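Local atomic coordinates of ferrous IRON transport protein B homolog (Methanocaldococcus jannaschii, PDB entry 2WJI), a protein that probably moves ferrous iron across the cell membrane in a GTP-driven system, this fragment being its nucleotide-binding G domain. Residues I88-A93 against L115-L120; A7-P12 against P58-L63; S3-L8 against K81-V86. One frame throughout, in Å; residues are numbered along the deposited sequence.

Contact 1: I88-A93 against L115-L120; sequences IVDATA and LNKMDL. With GNP (phosphoaminophosphonic acid-guanylate ester), chain C.
Asp90 and Lys117 meet over the guanine of the bound GTP analogue, the lysine lying between the carboxylate and the base. The extended lysine chain runs over one face of the base, its CG 3.6 Å from C6 of GNP, while on its other flank CD lies 3.5 Å from Asp90 OD1. Its NZ donates to the ribose O4' of GNP and to the carbonyl of Asn13; a water bridges Lys117 NZ and Asp90 OD2, which stand 4.0 Å apart, beyond a salt bridge. Asp119 reads the edge of the base: GNP N1 gives OD2 an almost straight bond of 2.9 Å (177°), and N2 reaches OD1 at 3.3 Å. Asn116 places its amide beside N7 and O6 of the base, ND2 3.2 Å from GNP N7, and is itself held by ND2 to the carbonyl of Val14 and OD1 to the amide of Ala146.

Behind this shell, Thr92 N closes an Asx turn on Asp90 OD1 and Thr92 OG1 adds a second bond from the same face, together holding the carboxylate's rotation. The backbones join as parallel strands: Asn116 N donates to Val89 O (2.8 Å) and Ala91 N to Asn116 O. On the face away from Asp90 and Asn116 the packing is tight, with Val89 CG2 3.4 Å from Leu115 CD1; CG of Leu115 stands anti to its backbone N (chi1 -176°), and from there CD1 also touches Ala91.

The example illustrates how the NKxD motif of GTPases recognises guanine from the end of a strand. Strands 84-90 and 111-116 are linked by helix 94-106 in a beta-alpha-beta unit; that helix covers Val89, helix 16-24 lies against Ile88 and Asn116, and strand 141-143 continues the sheet beyond Leu115.

Contact 2: A7-P12 against P58-L63; sequences ALIGNP and PGVYSL. With GNP (phosphoaminophosphonic acid-guanylate ester), chain C.
Ile9 meets Val60 at the end of strand 3-9: its CG1 stands anti to the backbone N (chi1 -163°), which carries the chain toward the loop, where CG1 and CD1 both rest against Val60 CG2 and CD1 approaches Leu63 CD2 more loosely. Next, Gly10 uses its backbone at both ends. A water bridges Gly10 N and Pro58 O, while Val60 N donates to Gly10 O at 3.2 Å from well above the carbonyl plane, and Gly10 O also lies 3.3 Å from Gly59 CA in a CA-H...O contact.

At Asn11, CA approaches Val60 O in a second contact of that kind, and the side-chain CG comes obliquely to the Tyr61 ring, 3.6 Å from CD1. The same side chain touches Arg96 and Asn97 of helix 94-106. An alanine here would probably open a gap between Tyr61 and that helix, leaving the ring to rest on Pro12.

Pro12 sets CD over the centre of one face of the Tyr61 ring, 3.7 Å from the centroid and 12° off the normal, a clear CH-pi contact, with CG following toward CE2 and CZ. A water also joins Pro12 O to Tyr61 OH. The proline closely faces the nucleotide too, its CA 3.1 Å from O2G of GNP. Gly59 comes so near that a beta carbon on it would clash with the same O2G.

The arrangement is that of a P-loop GTPase, in which the P-loop, opened here by Gly10 to Pro12, and the DxxG element, predicted to include Pro58 and Gly59, meet at the gamma-phosphate.

Contact 3: S3-L8 against K81-V86; sequences SYEIAL and KPDLVV
Ile6, Ala7 and Leu8 pair with Leu84, Val85 and Val86 as neighbouring parallel strands; the axes of 3-8 and 84-86 approach to 4.8 Å and lie 25° apart. Backbone bonds run from Ala7 N to Leu84 O and from Val86 N to Ala7 O. Toward the start of the strands the pairing weakens: Glu5 O receives only weak bonds from the amides of Asp83 and Leu84. There a side chain replaces a carbonyl, as Asp83 OD2 offers its anti lone pair to Glu5 N at 2.8 Å (174°). The same oxygen sits at the edge of the Tyr4 ring, near its plane, with the carboxylate turned almost perpendicular to the ring.

On one face, Ile6 CD1 presses on Leu84 CB at 3.6 Å and its CG2 on Val86 CG2 at 3.6 Å, while Leu8 lies alongside Val86. Ile159 of helix 152-162 packs on Ile6, Leu84 and Val86. On the other face, Ala7 CB meets Pro82 CG at 4.1 Å, with Tyr76 of helix 68-80 against both.

The chemistry thus divides along the strands: aliphatic contact holds the paired strands, whereas at their start a carboxylate takes the backbone N-H of Glu5, which probably offsets part of its charge.

All three contacts belong to one mixed sheet at the heart of the G domain, where strand 3-9 lies beside 84-90 and 84-90 beside 111-116. Contacts 2 and 3 start from the same strand, share Ala7 and Leu8, and have centres about 14 Å apart; contact 1, whose segments come last in the chain, is about 14 Å from contact 2 and about 21 Å from contact 3, across the chain's centre. Contact 3 lies in the part of the sheet away from the nucleotide. Strands 3-9 and 84-90 then run on toward it, where contact 2 meets the gamma-phosphate end and contact 1 the base, so that a continuous central sheet positions both ends of the binding site.

Contact 1: I88-A93 against L115-L120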
loop_
_atom_site.group_PDB
_atom_site.type_symbol
_atom_site.label_atom_id
_atom_site.label_comp_id
_atom_site.label_asym_id
_atom_site.label_seq_id
_atom_site.Cartn_x
_atom_site.Cartn_y
_atom_site.Cartn_z
ATOM N N ILE A 88 -1.490 0.810 2.304
ATOM C CA ILE A 88 -2.734 1.205 1.649
ATOM C C ILE A 88 -3.777 1.493 2.710
ATOM O O ILE A 88 -4.031 0.661 3.586
ATOM C CB ILE A 88 -3.238 0.120 0.687
ATOM C CG1 ILE A 88 -2.206 -0.085 -0.431
ATOM C CG2 ILE A 88 -4.608 0.508 0.119
ATOM C CD1 ILE A 88 -2.311 -1.413 -1.143
ATOM N N VAL A 89 -4.359 2.683 2.640
ATOM C CA VAL A 89 -5.331 3.127 3.624
ATOM C C VAL A 89 -6.626 3.594 2.954
ATOM O O VAL A 89 -6.608 4.115 1.835
ATOM C CB VAL A 89 -4.746 4.257 4.503
ATOM C CG1 VAL A 89 -3.387 3.844 5.064
ATOM C CG2 VAL A 89 -4.620 5.533 3.715
ATOM N N ASP A 90 -7.746 3.387 3.642
ATOM C CA ASP A 90 -9.055 3.785 3.134
ATOM C C ASP A 90 -9.302 5.234 3.517
ATOM O O ASP A 90 -9.326 5.570 4.699
ATOM C CB ASP A 90 -10.138 2.869 3.720
ATOM C CG ASP A 90 -11.544 3.174 3.186
ATOM O OD1 ASP A 90 -11.748 4.206 2.508
ATOM O OD2 ASP A 90 -12.459 2.363 3.464
ATOM N N ALA A 91 -9.470 6.096 2.513
ATOM C CA ALA A 91 -9.698 7.521 2.751
ATOM C C ALA A 91 -10.940 7.778 3.599
ATOM O O ALA A 91 -11.041 8.821 4.240
ATOM C CB ALA A 91 -9.804 8.276 1.442
ATOM N N THR A 92 -11.883 6.839 3.594
ATOM C CA THR A 92 -13.128 7.026 4.354
ATOM C C THR A 92 -13.098 6.424 5.762
ATOM O O THR A 92 -14.107 6.442 6.471
ATOM C CB THR A 92 -14.369 6.486 3.604
ATOM O OG1 THR A 92 -14.296 5.057 3.513
ATOM C CG2 THR A 92 -14.462 7.102 2.212
ATOM N N ALA A 93 -11.953 5.878 6.164
ATOM C CA ALA A 93 -11.810 5.350 7.520
ATOM C C ALA A 93 -10.390 5.571 8.018
ATOM O O ALA A 93 -9.695 4.627 8.395
ATOM C CB ALA A 93 -12.173 3.867 7.567
ATOM N N LEU A 115 -3.444 6.323 -0.431
ATOM C CA LEU A 115 -4.721 6.730 0.135
ATOM C C LEU A 115 -5.819 6.444 -0.878
ATOM O O LEU A 115 -6.068 7.236 -1.799
ATOM C CB LEU A 115 -4.657 8.218 0.480
ATOM C CG LEU A 115 -5.834 8.896 1.172
ATOM C CD1 LEU A 115 -6.036 8.355 2.578
ATOM C CD2 LEU A 115 -5.583 10.391 1.205
ATOM N N ASN A 116 -6.445 5.285 -0.713
ATOM C CA ASN A 116 -7.387 4.744 -1.673
ATOM C C ASN A 116 -8.838 5.157 -1.413
ATOM O O ASN A 116 -9.167 5.718 -0.367
ATOM C CB ASN A 116 -7.268 3.219 -1.696
ATOM C CG ASN A 116 -7.811 2.613 -2.974
ATOM O OD1 ASN A 116 -7.788 3.246 -4.026
ATOM N ND2 ASN A 116 -8.288 1.374 -2.894
ATOM N N LYS A 117 -9.695 4.876 -2.390
ATOM C CA LYS A 117 -11.121 5.156 -2.306
ATOM C C LYS A 117 -11.411 6.653 -2.210
ATOM O O LYS A 117 -12.355 7.067 -1.538
ATOM C CB LYS A 117 -11.758 4.388 -1.138
ATOM C CG LYS A 117 -11.486 2.885 -1.188
ATOM C CD LYS A 117 -12.363 2.117 -0.191
ATOM C CE LYS A 117 -12.154 0.618 -0.345
ATOM N NZ LYS A 117 -13.135 -0.183 0.445
ATOM N N MET A 118 -10.607 7.462 -2.897
ATOM C CA MET A 118 -10.806 8.908 -2.869
ATOM C C MET A 118 -12.136 9.267 -3.502
ATOM O O MET A 118 -12.755 10.271 -3.144
ATOM C CB MET A 118 -9.665 9.645 -3.583
ATOM C CG MET A 118 -8.332 9.618 -2.844
ATOM S SD MET A 118 -8.302 10.637 -1.351
ATOM C CE MET A 118 -8.334 12.282 -2.068
ATOM N N ASP A 119 -12.584 8.449 -4.447
ATOM C CA ASP A 119 -13.874 8.679 -5.086
ATOM C C ASP A 119 -15.025 8.491 -4.078
ATOM O O ASP A 119 -16.019 9.221 -4.109
ATOM C CB ASP A 119 -14.062 7.745 -6.282
ATOM C CG ASP A 119 -14.068 6.274 -5.878
ATOM O OD1 ASP A 119 -15.048 5.567 -6.198
ATOM O OD2 ASP A 119 -13.100 5.823 -5.235
ATOM N N LEU A 120 -14.886 7.512 -3.191
ATOM C CA LEU A 120 -15.890 7.293 -2.150
ATOM C C LEU A 120 -15.916 8.488 -1.199
ATOM O O LEU A 120 -16.980 9.020 -0.888
ATOM C CB LEU A 120 -15.628 5.984 -1.393
ATOM C CG LEU A 120 -16.760 5.460 -0.499
ATOM C CD1 LEU A 120 -18.059 5.359 -1.290
ATOM C CD2 LEU A 120 -16.394 4.109 0.125
HETATM P PG GNP C . -8.782 -8.198 1.705
HETATM O O1G GNP C . -7.701 -8.912 0.959
HETATM O O2G GNP C . -8.323 -7.621 3.032
HETATM O O3G GNP C . -9.840 -9.267 1.828
HETATM N N3B GNP C . -9.390 -7.006 0.820
HETATM P PB GNP C . -8.605 -6.015 -0.163
HETATM O O1B GNP C . -7.811 -5.059 0.633
HETATM O O2B GNP C . -7.849 -6.822 -1.121
HETATM O O3A GNP C . -9.639 -5.195 -0.952
HETATM P PA GNP C . -10.085 -5.402 -2.420
HETATM O O1A GNP C . -9.088 -4.772 -3.324
HETATM O O2A GNP C . -10.431 -6.814 -2.702
HETATM O "O5'" GNP C . -11.398 -4.559 -2.554
HETATM C "C5'" GNP C . -12.264 -4.423 -1.434
HETATM C "C4'" GNP C . -13.519 -3.675 -1.845
HETATM O "O4'" GNP C . -13.253 -2.251 -1.959
HETATM C "C3'" GNP C . -14.106 -4.107 -3.185
HETATM O "O3'" GNP C . -15.523 -3.992 -3.135
HETATM C "C2'" GNP C . -13.539 -3.072 -4.135
HETATM O "O2'" GNP C . -14.368 -2.878 -5.260
HETATM C "C1'" GNP C . -13.589 -1.831 -3.258
HETATM N N9 GNP C . -12.655 -0.819 -3.722
HETATM C C8 GNP C . -11.329 -1.005 -4.039
HETATM N N7 GNP C . -10.748 0.092 -4.445
HETATM C C5 GNP C . -11.754 1.058 -4.407
HETATM C C6 GNP C . -11.723 2.435 -4.735
HETATM O O6 GNP C . -10.763 3.105 -5.149
HETATM N N1 GNP C . -12.965 3.050 -4.556
HETATM C C2 GNP C . -14.101 2.410 -4.111
HETATM N N2 GNP C . -15.209 3.166 -4.000
HETATM N N3 GNP C . -14.139 1.119 -3.795
HETATM C C4 GNP C . -12.938 0.508 -3.968
HETATM O O HOH W 1 -14.561 0.965 2.210
#

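Contact 2: A7-P12 against P58-L63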
loop_
_atom_site.group_PDB
_atom_site.type_symbol
_atom_site.label_atom_id
_atom_site.label_comp_id
_atom_site.label_asym_id
_atom_site.label_seq_id
_atom_site.Cartn_x
_atom_site.Cartn_y
_atom_site.Cartn_z
ATOM N N ALA A 7 6.231 -4.324 -0.734
ATOM C CA ALA A 7 5.121 -5.023 -0.092
ATOM C C ALA A 7 3.923 -4.099 0.062
ATOM O O ALA A 7 4.086 -2.941 0.442
ATOM C CB ALA A 7 5.540 -5.552 1.284
ATOM N N LEU A 8 2.732 -4.622 -0.234
ATOM C CA LEU A 8 1.476 -3.924 0.018
ATOM C C LEU A 8 0.925 -4.405 1.359
ATOM O O LEU A 8 0.866 -5.612 1.622
ATOM C CB LEU A 8 0.460 -4.228 -1.084
ATOM C CG LEU A 8 0.959 -4.075 -2.528
ATOM C CD1 LEU A 8 -0.141 -4.404 -3.535
ATOM C CD2 LEU A 8 1.515 -2.674 -2.766
ATOM N N ILE A 9 0.528 -3.472 2.211
ATOM C CA ILE A 9 -0.026 -3.862 3.504
ATOM C C ILE A 9 -1.095 -2.873 3.892
ATOM O O ILE A 9 -1.017 -1.695 3.528
ATOM C CB ILE A 9 1.060 -3.945 4.602
ATOM C CG1 ILE A 9 0.544 -4.740 5.816
ATOM C CG2 ILE A 9 1.521 -2.553 5.016
ATOM C CD1 ILE A 9 1.597 -4.982 6.878
ATOM N N GLY A 10 -2.122 -3.359 4.586
ATOM C CA GLY A 10 -3.238 -2.525 4.994
ATOM C C GLY A 10 -4.401 -3.317 5.591
ATOM O O GLY A 10 -4.446 -4.543 5.501
ATOM N N ASN A 11 -5.342 -2.606 6.193
ATOM C CA ASN A 11 -6.561 -3.208 6.754
ATOM C C ASN A 11 -7.335 -4.069 5.755
ATOM O O ASN A 11 -7.277 -3.838 4.545
ATOM C CB ASN A 11 -7.499 -2.107 7.260
ATOM C CG ASN A 11 -6.954 -1.377 8.468
ATOM O OD1 ASN A 11 -5.898 -1.727 9.005
ATOM N ND2 ASN A 11 -7.668 -0.344 8.900
ATOM N N PRO A 12 -8.063 -5.074 6.258
ATOM C CA PRO A 12 -9.016 -5.763 5.379
ATOM C C PRO A 12 -9.862 -4.790 4.560
ATOM O O PRO A 12 -10.307 -3.751 5.066
ATOM C CB PRO A 12 -9.919 -6.499 6.371
ATOM C CG PRO A 12 -9.017 -6.789 7.540
ATOM C CD PRO A 12 -8.032 -5.646 7.615
ATOM N N PRO A 58 -1.262 -10.284 3.729
ATOM C CA PRO A 58 -2.594 -10.505 4.289
ATOM C C PRO A 58 -3.089 -9.269 5.026
ATOM O O PRO A 58 -2.304 -8.606 5.715
ATOM C CB PRO A 58 -2.373 -11.655 5.285
ATOM C CG PRO A 58 -1.133 -12.349 4.813
ATOM C CD PRO A 58 -0.279 -11.280 4.201
ATOM N N GLY A 59 -4.373 -8.965 4.872
ATOM C CA GLY A 59 -4.984 -7.825 5.532
ATOM C C GLY A 59 -4.872 -7.923 7.040
ATOM O O GLY A 59 -5.194 -8.959 7.639
ATOM N N VAL A 60 -4.411 -6.843 7.662
ATOM C CA VAL A 60 -4.248 -6.812 9.110
ATOM C C VAL A 60 -4.672 -5.457 9.660
ATOM O O VAL A 60 -4.620 -4.449 8.949
ATOM C CB VAL A 60 -2.792 -7.104 9.528
ATOM C CG1 VAL A 60 -2.431 -8.560 9.222
ATOM C CG2 VAL A 60 -1.825 -6.154 8.821
ATOM N N TYR A 61 -5.108 -5.437 10.916
ATOM C CA TYR A 61 -5.474 -4.183 11.577
ATOM C C TYR A 61 -4.325 -3.650 12.429
ATOM O O TYR A 61 -4.290 -2.465 12.781
ATOM C CB TYR A 61 -6.708 -4.367 12.456
ATOM C CG TYR A 61 -8.004 -4.514 11.699
ATOM C CD1 TYR A 61 -8.560 -3.435 11.019
ATOM C CD2 TYR A 61 -8.678 -5.724 11.677
ATOM C CE1 TYR A 61 -9.757 -3.565 10.331
ATOM C CE2 TYR A 61 -9.869 -5.867 10.991
ATOM C CZ TYR A 61 -10.405 -4.786 10.321
ATOM O OH TYR A 61 -11.594 -4.937 9.639
ATOM N N SER A 62 -3.394 -4.537 12.759
ATOM C CA SER A 62 -2.222 -4.183 13.551
ATOM C C SER A 62 -1.146 -5.251 13.393
ATOM O O SER A 62 -1.356 -6.250 12.704
ATOM C CB SER A 62 -2.603 -4.037 15.022
ATOM O OG SER A 62 -3.237 -5.212 15.488
ATOM N N LEU A 63 -0.000 -5.049 14.037
ATOM C CA LEU A 63 1.099 -6.013 13.948
ATOM C C LEU A 63 1.504 -6.620 15.292
ATOM O O LEU A 63 2.685 -6.861 15.558
ATOM C CB LEU A 63 2.303 -5.403 13.240
ATOM C CG LEU A 63 2.033 -5.109 11.762
ATOM C CD1 LEU A 63 3.174 -4.352 11.110
ATOM C CD2 LEU A 63 1.736 -6.395 11.006
HETATM P PG GNP C . -8.782 -8.198 1.705
HETATM O O1G GNP C . -7.701 -8.912 0.959
HETATM O O2G GNP C . -8.323 -7.621 3.032
HETATM O O3G GNP C . -9.840 -9.267 1.828
HETATM N N3B GNP C . -9.390 -7.006 0.820
HETATM P PB GNP C . -8.605 -6.015 -0.163
HETATM O O1B GNP C . -7.811 -5.059 0.633
HETATM O O2B GNP C . -7.849 -6.822 -1.121
HETATM O O3A GNP C . -9.639 -5.195 -0.952
HETATM P PA GNP C . -10.085 -5.402 -2.420
HETATM O O1A GNP C . -9.088 -4.772 -3.324
HETATM O O2A GNP C . -10.431 -6.814 -2.702
HETATM O "O5'" GNP C . -11.398 -4.559 -2.554
HETATM C "C5'" GNP C . -12.264 -4.423 -1.434
HETATM C "C4'" GNP C . -13.519 -3.675 -1.845
HETATM O "O4'" GNP C . -13.253 -2.251 -1.959
HETATM C "C3'" GNP C . -14.106 -4.107 -3.185
HETATM O "O3'" GNP C . -15.523 -3.992 -3.135
HETATM C "C2'" GNP C . -13.539 -3.072 -4.135
HETATM O "O2'" GNP C . -14.368 -2.878 -5.260
HETATM C "C1'" GNP C . -13.589 -1.831 -3.258
HETATM N N9 GNP C . -12.655 -0.819 -3.722
HETATM C C8 GNP C . -11.329 -1.005 -4.039
HETATM N N7 GNP C . -10.748 0.092 -4.445
HETATM C C5 GNP C . -11.754 1.058 -4.407
HETATM C C6 GNP C . -11.723 2.435 -4.735
HETATM O O6 GNP C . -10.763 3.105 -5.149
HETATM N N1 GNP C . -12.965 3.050 -4.556
HETATM C C2 GNP C . -14.101 2.410 -4.111
HETATM N N2 GNP C . -15.209 3.166 -4.000
HETATM N N3 GNP C . -14.139 1.119 -3.795
HETATM C C4 GNP C . -12.938 0.508 -3.968
HETATM O O HOH W 2 -1.804 -6.259 4.332
HETATM O O HOH W 3 -12.495 -3.851 6.941
#

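Contact 3: S3-L8 against K81-V86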
loop_
_atom_site.group_PDB
_atom_site.type_symbol
_atom_site.label_atom_id
_atom_site.label_comp_id
_atom_site.label_asym_id
_atom_site.label_seq_id
_atom_site.Cartn_x
_atom_site.Cartn_y
_atom_site.Cartn_z
ATOM N N SER A 3 16.269 -4.313 -9.819
ATOM C CA SER A 3 14.971 -4.635 -9.233
ATOM C C SER A 3 14.889 -4.201 -7.771
ATOM O O SER A 3 15.905 -4.131 -7.080
ATOM C CB SER A 3 14.671 -6.130 -9.360
ATOM O OG SER A 3 15.687 -6.902 -8.746
ATOM N N TYR A 4 13.674 -3.895 -7.324
ATOM C CA TYR A 4 13.394 -3.538 -5.937
ATOM C C TYR A 4 12.266 -4.417 -5.403
ATOM O O TYR A 4 11.412 -4.870 -6.171
ATOM C CB TYR A 4 12.935 -2.082 -5.842
ATOM C CG TYR A 4 13.948 -1.067 -6.296
ATOM C CD1 TYR A 4 14.927 -0.609 -5.431
ATOM C CD2 TYR A 4 13.905 -0.541 -7.588
ATOM C CE1 TYR A 4 15.861 0.331 -5.840
ATOM C CE2 TYR A 4 14.840 0.398 -8.006
ATOM C CZ TYR A 4 15.813 0.829 -7.125
ATOM O OH TYR A 4 16.741 1.766 -7.522
ATOM N N GLU A 5 12.235 -4.626 -4.088
ATOM C CA GLU A 5 11.154 -5.399 -3.469
ATOM C C GLU A 5 10.160 -4.522 -2.715
ATOM O O GLU A 5 10.547 -3.750 -1.834
ATOM C CB GLU A 5 11.715 -6.492 -2.555
ATOM C CG GLU A 5 12.622 -7.468 -3.285
ATOM C CD GLU A 5 12.371 -8.905 -2.875
ATOM O OE1 GLU A 5 13.288 -9.741 -3.035
ATOM O OE2 GLU A 5 11.252 -9.197 -2.396
ATOM N N ILE A 6 8.881 -4.666 -3.067
ATOM C CA ILE A 6 7.801 -3.835 -2.542
ATOM C C ILE A 6 6.716 -4.706 -1.918
ATOM O O ILE A 6 6.329 -5.721 -2.501
ATOM C CB ILE A 6 7.177 -2.988 -3.699
ATOM C CG1 ILE A 6 8.281 -2.363 -4.557
ATOM C CG2 ILE A 6 6.235 -1.932 -3.166
ATOM C CD1 ILE A 6 8.916 -1.140 -3.939
ATOM N N ALA A 7 6.231 -4.324 -0.734
ATOM C CA ALA A 7 5.121 -5.023 -0.092
ATOM C C ALA A 7 3.923 -4.099 0.062
ATOM O O ALA A 7 4.086 -2.941 0.442
ATOM C CB ALA A 7 5.540 -5.552 1.284
ATOM N N LEU A 8 2.732 -4.622 -0.234
ATOM C CA LEU A 8 1.476 -3.924 0.018
ATOM C C LEU A 8 0.925 -4.405 1.359
ATOM O O LEU A 8 0.866 -5.612 1.622
ATOM C CB LEU A 8 0.460 -4.228 -1.084
ATOM C CG LEU A 8 0.959 -4.075 -2.528
ATOM C CD1 LEU A 8 -0.141 -4.404 -3.535
ATOM C CD2 LEU A 8 1.515 -2.674 -2.766
ATOM N N LYS A 81 12.710 -7.602 4.863
ATOM C CA LYS A 81 13.218 -6.244 4.686
ATOM C C LYS A 81 12.896 -5.625 3.318
ATOM O O LYS A 81 13.805 -5.284 2.570
ATOM C CB LYS A 81 14.734 -6.229 4.884
ATOM C CG LYS A 81 15.231 -7.087 6.034
ATOM C CD LYS A 81 15.249 -6.318 7.343
ATOM C CE LYS A 81 16.162 -6.988 8.361
ATOM N NZ LYS A 81 17.591 -6.954 7.958
ATOM N N PRO A 82 11.601 -5.469 2.995
ATOM C CA PRO A 82 11.223 -4.848 1.717
ATOM C C PRO A 82 11.902 -3.492 1.547
ATOM O O PRO A 82 12.097 -2.786 2.541
ATOM C CB PRO A 82 9.719 -4.626 1.862
ATOM C CG PRO A 82 9.275 -5.530 2.922
ATOM C CD PRO A 82 10.438 -5.854 3.804
ATOM N N ASP A 83 12.265 -3.144 0.313
ATOM C CA ASP A 83 12.806 -1.821 0.009
ATOM C C ASP A 83 11.770 -0.729 0.281
ATOM O O ASP A 83 12.113 0.396 0.642
ATOM C CB ASP A 83 13.262 -1.749 -1.451
ATOM C CG ASP A 83 14.439 -2.669 -1.739
ATOM O OD1 ASP A 83 15.475 -2.554 -1.050
ATOM O OD2 ASP A 83 14.325 -3.508 -2.659
ATOM N N LEU A 84 10.498 -1.060 0.105
ATOM C CA LEU A 84 9.430 -0.103 0.381
ATOM C C LEU A 84 8.200 -0.841 0.877
ATOM O O LEU A 84 7.832 -1.884 0.333
ATOM C CB LEU A 84 9.081 0.711 -0.885
ATOM C CG LEU A 84 7.922 1.715 -0.784
ATOM C CD1 LEU A 84 8.208 2.767 0.276
ATOM C CD2 LEU A 84 7.612 2.393 -2.132
ATOM N N VAL A 85 7.573 -0.308 1.919
ATOM C CA VAL A 85 6.276 -0.810 2.346
ATOM C C VAL A 85 5.234 0.201 1.894
ATOM O O VAL A 85 5.285 1.371 2.285
ATOM C CB VAL A 85 6.212 -1.022 3.874
ATOM C CG1 VAL A 85 4.782 -1.341 4.320
ATOM C CG2 VAL A 85 7.164 -2.139 4.301
ATOM N N VAL A 86 4.317 -0.240 1.037
ATOM C CA VAL A 86 3.247 0.622 0.570
ATOM C C VAL A 86 2.026 0.378 1.458
ATOM O O VAL A 86 1.340 -0.642 1.338
ATOM C CB VAL A 86 2.899 0.376 -0.921
ATOM C CG1 VAL A 86 1.745 1.250 -1.347
ATOM C CG2 VAL A 86 4.102 0.654 -1.817
#